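Local coordinates for arginine kinase (Cydia pomonella granulosis virus, PDB 6VVG) that acts as a viral protein kinase, PK-1, probably phosphorylating serine or threonine with ATP, and depends for its activity on side-to-side dimerization, at the interface of chains A and B. Numbering follows the deposited sequence. Chains: chain A/B, Arginine kinase.

The interface of chains A and B. Residues chain A 14, 17, 19, 50, 88; chain B 3-4, 6-7.
The contact is apolar; no nitrogen or oxygen of one side comes within bonding distance of the other. The first turn of helix 4-15 of chain B lies on a greasy face of chain A's kinase N-lobe sheet, built from strands 17-22, 45-51 and 87-92 and the loop residue A:Leu14. B:Ile7 is the central knob. Its CG1, anti to the carbonyl carbon (chi1 -54°), carries CD1 to the base of A:Tyr17, which offers its apolar CB at 3.9 Å while the phenol ring points away. The other branch, CG2, anti to the backbone N, lies 4.1 Å from A:Leu14 CD2, the two side chains crossing obliquely. A:Leu88 crosses B:Ile7 at about a right angle, its CD1 reaching B:Ile7 CG1 at 4.1 Å. Branched leucine ends suit the flanks of B:Ile7, whose own two arms serve different walls.

Nearer the helix start, isoleucines pack against small residues. A:Ile50 is extended (chi2 173°), so that its tip CD1 touches the short side chain of B:Ser6, 3.7 Å from CB. B:Pro3, just before the helix, turns its carbonyl oxygen towards the same tip. A:Ile19 instead bends at chi2 (-89°), its CG1 standing 3.8 Å from B:Ser4 CA; serine's small size probably permits this approach to the backbone.

By two-fold symmetry each copy's N-terminal helix lies on its partner, and this probably helps to hold together the side-to-side dimer, centred on the regulatory αC helix, on which PK-1 kinase activity relies.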
loop_
_atom_site.group_PDB
_atom_site.type_symbol
_atom_site.label_atom_id
_atom_site.label_comp_id
_atom_site.label_asym_id
_atom_site.label_seq_id
_atom_site.Cartn_x
_atom_site.Cartn_y
_atom_site.Cartn_z
ATOM N N LEU A 14 12.017 -16.475 -14.985
ATOM C CA LEU A 14 10.762 -16.101 -15.619
ATOM C C LEU A 14 10.723 -16.443 -17.103
ATOM O O LEU A 14 9.710 -16.158 -17.755
ATOM C CB LEU A 14 10.505 -14.609 -15.422
ATOM C CG LEU A 14 9.112 -14.043 -15.698
ATOM C CD1 LEU A 14 8.300 -13.914 -14.443
ATOM C CD2 LEU A 14 9.293 -12.674 -16.367
ATOM N N TYR A 17 8.406 -20.134 -17.866
ATOM C CA TYR A 17 6.953 -20.212 -17.902
ATOM C C TYR A 17 6.435 -20.211 -19.334
ATOM O O TYR A 17 6.900 -19.442 -20.181
ATOM C CB TYR A 17 6.355 -19.043 -17.121
ATOM C CG TYR A 17 6.447 -19.217 -15.623
ATOM C CD1 TYR A 17 5.513 -19.980 -14.938
ATOM C CD2 TYR A 17 7.469 -18.623 -14.893
ATOM C CE1 TYR A 17 5.591 -20.147 -13.571
ATOM C CE2 TYR A 17 7.554 -18.783 -13.522
ATOM C CZ TYR A 17 6.613 -19.547 -12.868
ATOM O OH TYR A 17 6.690 -19.711 -11.504
ATOM N N ILE A 19 2.703 -20.508 -21.745
ATOM C CA ILE A 19 1.300 -20.119 -21.654
ATOM C C ILE A 19 0.429 -21.236 -22.209
ATOM O O ILE A 19 0.630 -21.693 -23.341
ATOM C CB ILE A 19 1.050 -18.802 -22.406
ATOM C CG1 ILE A 19 1.904 -17.684 -21.802
ATOM C CG2 ILE A 19 -0.427 -18.445 -22.376
ATOM C CD1 ILE A 19 1.236 -16.937 -20.664
ATOM N N ILE A 50 -1.229 -10.496 -16.701
ATOM C CA ILE A 50 -0.502 -9.457 -17.418
ATOM C C ILE A 50 -1.294 -8.163 -17.300
ATOM O O ILE A 50 -2.461 -8.104 -17.704
ATOM C CB ILE A 50 -0.296 -9.839 -18.892
ATOM C CG1 ILE A 50 0.544 -11.111 -19.012
ATOM C CG2 ILE A 50 0.366 -8.698 -19.648
ATOM C CD1 ILE A 50 0.655 -11.646 -20.433
ATOM N N LEU A 88 3.916 -8.400 -14.811
ATOM C CA LEU A 88 3.494 -9.782 -14.663
ATOM C C LEU A 88 3.303 -10.138 -13.197
ATOM O O LEU A 88 4.134 -9.794 -12.355
ATOM C CB LEU A 88 4.534 -10.731 -15.255
ATOM C CG LEU A 88 5.048 -10.503 -16.673
ATOM C CD1 LEU A 88 5.823 -11.742 -17.144
ATOM C CD2 LEU A 88 3.896 -10.198 -17.598
ATOM N N PRO B 3 0.934 -12.575 -25.152
ATOM C CA PRO B 3 0.867 -14.024 -24.924
ATOM C C PRO B 3 2.126 -14.476 -24.205
ATOM O O PRO B 3 2.503 -13.847 -23.216
ATOM C CB PRO B 3 0.768 -14.587 -26.338
ATOM C CG PRO B 3 1.590 -13.589 -27.173
ATOM C CD PRO B 3 1.694 -12.268 -26.377
ATOM N N SER B 4 2.786 -15.534 -24.680
ATOM C CA SER B 4 4.125 -15.809 -24.180
ATOM C C SER B 4 5.115 -14.743 -24.636
ATOM O O SER B 4 6.159 -14.564 -23.998
ATOM C CB SER B 4 4.599 -17.191 -24.628
ATOM O OG SER B 4 5.475 -17.741 -23.656
ATOM N N SER B 6 4.812 -11.739 -24.203
ATOM C CA SER B 6 4.914 -10.749 -23.137
ATOM C C SER B 6 5.989 -11.134 -22.127
ATOM O O SER B 6 6.709 -10.267 -21.617
ATOM C CB SER B 6 3.557 -10.582 -22.450
ATOM O OG SER B 6 2.562 -10.190 -23.381
ATOM N N ILE B 7 6.103 -12.429 -21.816
ATOM C CA ILE B 7 7.171 -12.888 -20.931
ATOM C C ILE B 7 8.528 -12.605 -21.562
ATOM O O ILE B 7 9.436 -12.068 -20.916
ATOM C CB ILE B 7 7.001 -14.384 -20.607
ATOM C CG1 ILE B 7 5.602 -14.643 -20.042
ATOM C CG2 ILE B 7 8.074 -14.825 -19.634
ATOM C CD1 ILE B 7 5.508 -15.843 -19.129
#